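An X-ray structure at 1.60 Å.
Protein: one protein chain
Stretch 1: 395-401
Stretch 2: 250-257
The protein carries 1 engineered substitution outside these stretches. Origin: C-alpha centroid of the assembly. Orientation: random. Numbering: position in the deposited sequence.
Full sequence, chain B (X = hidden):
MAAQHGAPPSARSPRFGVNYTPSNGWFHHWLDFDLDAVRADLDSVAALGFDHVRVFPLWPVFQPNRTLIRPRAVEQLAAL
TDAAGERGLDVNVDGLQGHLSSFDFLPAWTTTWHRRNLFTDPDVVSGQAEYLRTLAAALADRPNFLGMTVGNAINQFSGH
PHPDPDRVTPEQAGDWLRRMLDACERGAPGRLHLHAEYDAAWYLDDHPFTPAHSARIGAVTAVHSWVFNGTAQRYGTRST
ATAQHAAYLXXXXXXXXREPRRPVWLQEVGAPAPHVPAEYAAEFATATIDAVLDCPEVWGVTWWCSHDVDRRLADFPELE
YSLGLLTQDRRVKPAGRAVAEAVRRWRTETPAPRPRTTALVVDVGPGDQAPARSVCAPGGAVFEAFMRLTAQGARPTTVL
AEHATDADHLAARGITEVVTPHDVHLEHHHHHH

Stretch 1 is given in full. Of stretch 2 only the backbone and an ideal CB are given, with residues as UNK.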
ATOM      1  N   ARG B 395     -27.173 -36.621   9.852  1.00 24.34           N
ATOM      2  CA  ARG B 395     -27.364 -35.369   9.127  1.00 23.23           C
ATOM      3  C   ARG B 395     -27.689 -34.206  10.076  1.00 25.29           C
ATOM      4  O   ARG B 395     -28.750 -33.589   9.971  1.00 25.02           O
ATOM      5  CB  ARG B 395     -28.453 -35.526   8.072  1.00 24.91           C
ATOM      6  CG  ARG B 395     -28.265 -36.752   7.146  1.00 25.42           C
ATOM      7  CD  ARG B 395     -29.310 -36.798   5.991  1.00 26.31           C
ATOM      8  NE  ARG B 395     -29.323 -35.524   5.275  1.00 25.96           N
ATOM      9  CZ  ARG B 395     -30.307 -34.629   5.348  1.00 27.05           C
ATOM     10  NH1 ARG B 395     -31.383 -34.885   6.077  1.00 25.36           N
ATOM     11  NH2 ARG B 395     -30.210 -33.478   4.686  1.00 25.34           N
ATOM     12  N   PRO B 396     -26.794 -33.896  11.013  1.00 21.82           N
ATOM     13  CA  PRO B 396     -27.132 -32.914  12.053  1.00 21.05           C
ATOM     14  C   PRO B 396     -27.197 -31.490  11.520  1.00 21.77           C
ATOM     15  O   PRO B 396     -26.457 -31.105  10.611  1.00 21.56           O
ATOM     16  CB  PRO B 396     -25.985 -33.064  13.059  1.00 22.49           C
ATOM     17  CG  PRO B 396     -24.810 -33.497  12.211  1.00 22.75           C
ATOM     18  CD  PRO B 396     -25.428 -34.426  11.165  1.00 22.94           C
ATOM     19  N   THR B 397     -28.107 -30.704  12.109  1.00 20.10           N
ATOM     20  CA  THR B 397     -27.986 -29.254  12.118  1.00 20.15           C
ATOM     21  C   THR B 397     -27.505 -28.841  13.507  1.00 20.93           C
ATOM     22  O   THR B 397     -27.099 -29.685  14.315  1.00 24.56           O
ATOM     23  CB  THR B 397     -29.304 -28.561  11.733  1.00 22.38           C
ATOM     24  OG1 THR B 397     -29.075 -27.149  11.588  1.00 20.89           O
ATOM     25  CG2 THR B 397     -30.390 -28.790  12.781  1.00 23.82           C
ATOM     26  N   THR B 398     -27.537 -27.537  13.797  1.00 20.77           N
ATOM     27  CA  THR B 398     -27.142 -27.031  15.107  1.00 22.87           C
ATOM     28  C   THR B 398     -28.233 -26.128  15.671  1.00 27.10           C
ATOM     29  O   THR B 398     -29.069 -25.586  14.937  1.00 25.44           O
ATOM     30  CB  THR B 398     -25.797 -26.269  15.064  1.00 27.03           C
ATOM     31  OG1 THR B 398     -25.913 -25.065  14.283  1.00 23.06           O
ATOM     32  CG2 THR B 398     -24.703 -27.147  14.475  1.00 26.55           C
ATOM     33  N   VAL B 399     -28.224 -25.987  16.994  1.00 22.76           N
ATOM     34  CA  VAL B 399     -29.160 -25.113  17.696  1.00 23.52           C
ATOM     35  C   VAL B 399     -28.435 -24.516  18.896  1.00 30.46           C
ATOM     36  O   VAL B 399     -27.654 -25.200  19.564  1.00 26.92           O
ATOM     37  CB  VAL B 399     -30.442 -25.872  18.114  1.00 23.47           C
ATOM     38  CG1 VAL B 399     -30.132 -26.969  19.126  1.00 23.69           C
ATOM     39  CG2 VAL B 399     -31.490 -24.900  18.675  1.00 25.92           C
ATOM     40  N   LEU B 400     -28.673 -23.228  19.153  1.00 26.32           N
ATOM     41  CA  LEU B 400     -28.050 -22.569  20.294  1.00 28.17           C
ATOM     42  C   LEU B 400     -28.619 -23.089  21.609  1.00 28.97           C
ATOM     43  O   LEU B 400     -29.800 -23.440  21.709  1.00 28.87           O
ATOM     44  CB  LEU B 400     -28.251 -21.056  20.220  1.00 30.00           C
ATOM     45  CG  LEU B 400     -27.379 -20.272  19.247  1.00 31.77           C
ATOM     46  CD1 LEU B 400     -27.679 -18.784  19.411  1.00 33.14           C
ATOM     47  CD2 LEU B 400     -25.901 -20.560  19.499  1.00 34.54           C
ATOM     48  N   ALA B 401     -27.756 -23.129  22.631  1.00 30.41           N
ATOM     49  CA  ALA B 401     -28.181 -23.543  23.966  1.00 35.90           C
ATOM     50  C   ALA B 401     -29.427 -22.790  24.417  1.00 35.32           C
ATOM     51  O   ALA B 401     -30.346 -23.382  24.998  1.00 35.62           O
ATOM     52  CB  ALA B 401     -27.041 -23.331  24.967  1.00 34.10           C
ATOM     53  N   UNK B 250     -21.787 -24.484   7.277  1.00 21.06           N
ATOM     54  CA  UNK B 250     -23.133 -24.134   6.830  1.00 20.98           C
ATOM     55  C   UNK B 250     -24.138 -24.372   7.949  1.00 22.88           C
ATOM     56  O   UNK B 250     -24.933 -23.490   8.291  1.00 24.75           O
ATOM     57  CB  UNK B 250     -23.518 -24.940   5.588  1.00 20.98           C
ATOM     58  N   UNK B 251     -24.115 -25.571   8.540  1.00 20.05           N
ATOM     59  CA  UNK B 251     -25.105 -25.896   9.561  1.00 18.81           C
ATOM     60  C   UNK B 251     -24.811 -25.179  10.874  1.00 23.84           C
ATOM     61  O   UNK B 251     -25.741 -24.865  11.625  1.00 22.83           O
ATOM     62  CB  UNK B 251     -25.151 -27.408   9.790  1.00 18.81           C
ATOM     63  N   UNK B 252     -23.534 -24.921  11.168  1.00 20.89           N
ATOM     64  CA  UNK B 252     -23.190 -24.179  12.374  1.00 22.05           C
ATOM     65  C   UNK B 252     -23.718 -22.756  12.301  1.00 22.32           C
ATOM     66  O   UNK B 252     -24.281 -22.241  13.276  1.00 22.19           O
ATOM     67  CB  UNK B 252     -21.675 -24.170  12.585  1.00 22.05           C
ATOM     68  N   UNK B 253     -23.544 -22.110  11.145  1.00 21.38           N
ATOM     69  CA  UNK B 253     -23.927 -20.710  10.997  1.00 22.75           C
ATOM     70  C   UNK B 253     -25.422 -20.514  11.220  1.00 21.89           C
ATOM     71  O   UNK B 253     -25.853 -19.444  11.669  1.00 22.73           O
ATOM     72  CB  UNK B 253     -23.533 -20.197   9.610  1.00 22.75           C
ATOM     73  N   UNK B 254     -26.220 -21.545  10.945  1.00 22.25           N
ATOM     74  CA  UNK B 254     -27.659 -21.470  11.130  1.00 22.34           C
ATOM     75  C   UNK B 254     -28.062 -21.278  12.589  1.00 26.44           C
ATOM     76  O   UNK B 254     -29.152 -20.753  12.847  1.00 25.58           O
ATOM     77  CB  UNK B 254     -28.315 -22.737  10.578  1.00 22.34           C
ATOM     78  N   UNK B 255     -27.228 -21.695  13.549  1.00 24.64           N
ATOM     79  CA  UNK B 255     -27.650 -21.621  14.947  1.00 24.34           C
ATOM     80  C   UNK B 255     -27.965 -20.193  15.375  1.00 23.85           C
ATOM     81  O   UNK B 255     -28.833 -19.987  16.231  1.00 23.40           O
ATOM     82  CB  UNK B 255     -26.565 -22.205  15.855  1.00 24.34           C
ATOM     83  N   UNK B 256     -27.284 -19.207  14.793  1.00 23.81           N
ATOM     84  CA  UNK B 256     -27.392 -17.814  15.213  1.00 24.96           C
ATOM     85  C   UNK B 256     -28.385 -17.005  14.389  1.00 27.44           C
ATOM     86  O   UNK B 256     -28.590 -15.823  14.682  1.00 26.18           O
ATOM     87  CB  UNK B 256     -26.016 -17.149  15.140  1.00 24.96           C
ATOM     88  N   UNK B 257     -29.006 -17.600  13.373  1.00 25.65           N
ATOM     89  CA  UNK B 257     -29.949 -16.856  12.547  1.00 27.55           C
ATOM     90  C   UNK B 257     -31.245 -16.592  13.301  1.00 28.77           C
ATOM     91  O   UNK B 257     -31.747 -17.451  14.034  1.00 31.67           O
ATOM     92  CB  UNK B 257     -30.238 -17.616  11.251  1.00 27.55           C
TER

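Position 250 opens the stretch with helical backbone angles (-60/-51), and its ideal CB has no atom of stretch 1 within 5.5 Å. Stretch 1 therefore sets no requirement here, and most residues that tolerate a helix would do. The deposited residue is Val250, which makes no contact with stretch 1.

Position 251 is quite different. Its CA-to-CB bond points toward the strand, and the ideal CB lies 4.0 Å from Pro396 O and 4.1 Å from Thr397 CA. The carbonyl of Pro396 lies close by, and the hydroxyl of Thr397, a little farther out, offers a polar target. A flexible side chain ending in oxygen or an amide would suit: glutamate or glutamine. The residue is Glu251. With chi1 and chi2 both m, the chain turns across the strand and brings its carboxylate to the hydroxyl of Thr397; its CG passes 3.7 Å from Pro396 O, and Thr397 OG1 donates a hydrogen bond of 2.8 Å to Glu251 OE1. The backbone contributes as well, since Thr398 OG1 donates to Glu251 O at 2.7 Å. Two adjacent threonines thus hold one residue, through its side chain and through its carbonyl.

At position 252 the CB points away, though it is still 4.6 Å from Thr398 CG2. Apolar side chains fit best beside that methyl group, and leucine, isoleucine or methionine would all serve. Leu252 is found, with CD1 4.5 Å from Thr398 CG2, a loose apolar contact. Position 253 also points away and has nothing of stretch 1 within 5.5 Å of its ideal CB, so the strand does not select its side chain; Ala253 occupies it.

The CB of position 254 points toward stretch 1, but at some distance, 4.6 Å from Thr397 OG1. Long or polar side chains could pass here, and three residues after an acid, a basic residue is attractive. Lys254 takes the extended course, its last three chi angles t, so that NZ forms a 2.8 Å salt bridge with Glu251 OE2. The carboxylate is shared: OE1 receives the threonine and OE2 the lysine. Lys254 CD remains 4.3 Å from Thr397 OG1.

Position 255 is the tightest. Its ideal CB is 3.3 Å from Thr398 OG1 and 4.0 Å from Leu400 CG, which favours a small residue such as alanine, glycine or serine. Ala255 CB packs against Leu400 CG at 4.0 Å, and a water accepts from Leu400 N and donates to Ala255 O, both at 2.7 Å.

Position 256 points away, yet its ideal CB is 4.9 Å from Leu400 CD1, so a large apolar or aromatic side chain could turn back to the leucine. Trp256 does so: Leu400 CD2 lies over one face of its five-membered ring, 3.6 Å from Trp256 CE2, in a CH-pi contact.

Position 257, extended (-73/141) and sideways, is unconstrained by stretch 1; Ala257 makes no contact with it.

Stretch 2 (250-257) VELAKAWA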
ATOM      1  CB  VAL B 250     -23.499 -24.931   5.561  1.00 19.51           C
ATOM      2  CG1 VAL B 250     -25.013 -24.879   5.280  1.00 22.32           C
ATOM      3  CG2 VAL B 250     -22.701 -24.428   4.362  1.00 22.26           C
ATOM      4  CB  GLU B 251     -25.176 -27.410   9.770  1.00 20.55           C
ATOM      5  CG  GLU B 251     -25.724 -28.147   8.561  1.00 24.38           C
ATOM      6  CD  GLU B 251     -27.086 -27.634   8.153  1.00 25.91           C
ATOM      7  OE1 GLU B 251     -27.960 -27.518   9.041  1.00 24.90           O
ATOM      8  OE2 GLU B 251     -27.283 -27.351   6.946  1.00 26.46           O
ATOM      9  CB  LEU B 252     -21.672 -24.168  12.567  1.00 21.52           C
ATOM     10  CG  LEU B 252     -21.117 -23.382  13.759  1.00 23.39           C
ATOM     11  CD1 LEU B 252     -21.610 -23.996  15.056  1.00 25.83           C
ATOM     12  CD2 LEU B 252     -19.596 -23.358  13.726  1.00 20.68           C
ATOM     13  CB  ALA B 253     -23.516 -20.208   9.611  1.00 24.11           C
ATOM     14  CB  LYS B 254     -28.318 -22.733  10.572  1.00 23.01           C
ATOM     15  CG  LYS B 254     -28.222 -22.842   9.053  1.00 23.68           C
ATOM     16  CD  LYS B 254     -28.823 -24.130   8.528  1.00 24.32           C
ATOM     17  CE  LYS B 254     -28.750 -24.158   7.006  1.00 25.42           C
ATOM     18  NZ  LYS B 254     -29.258 -25.431   6.461  1.00 24.01           N
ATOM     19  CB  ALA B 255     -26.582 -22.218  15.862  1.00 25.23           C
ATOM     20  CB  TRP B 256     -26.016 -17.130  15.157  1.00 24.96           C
ATOM     21  CG  TRP B 256     -25.103 -17.515  16.284  1.00 25.25           C
ATOM     22  CD1 TRP B 256     -24.973 -16.886  17.489  1.00 26.08           C
ATOM     23  CD2 TRP B 256     -24.195 -18.624  16.309  1.00 25.80           C
ATOM     24  NE1 TRP B 256     -24.041 -17.535  18.265  1.00 24.41           N
ATOM     25  CE2 TRP B 256     -23.556 -18.613  17.564  1.00 22.00           C
ATOM     26  CE3 TRP B 256     -23.870 -19.635  15.393  1.00 26.92           C
ATOM     27  CZ2 TRP B 256     -22.595 -19.559  17.924  1.00 25.76           C
ATOM     28  CZ3 TRP B 256     -22.918 -20.578  15.753  1.00 25.49           C
ATOM     29  CH2 TRP B 256     -22.291 -20.532  17.007  1.00 27.64           C
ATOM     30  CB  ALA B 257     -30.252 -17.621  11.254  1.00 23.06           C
TER
HETATM   31  O   HOH W   1     -30.358 -21.925  17.441  1.00 27.85           O
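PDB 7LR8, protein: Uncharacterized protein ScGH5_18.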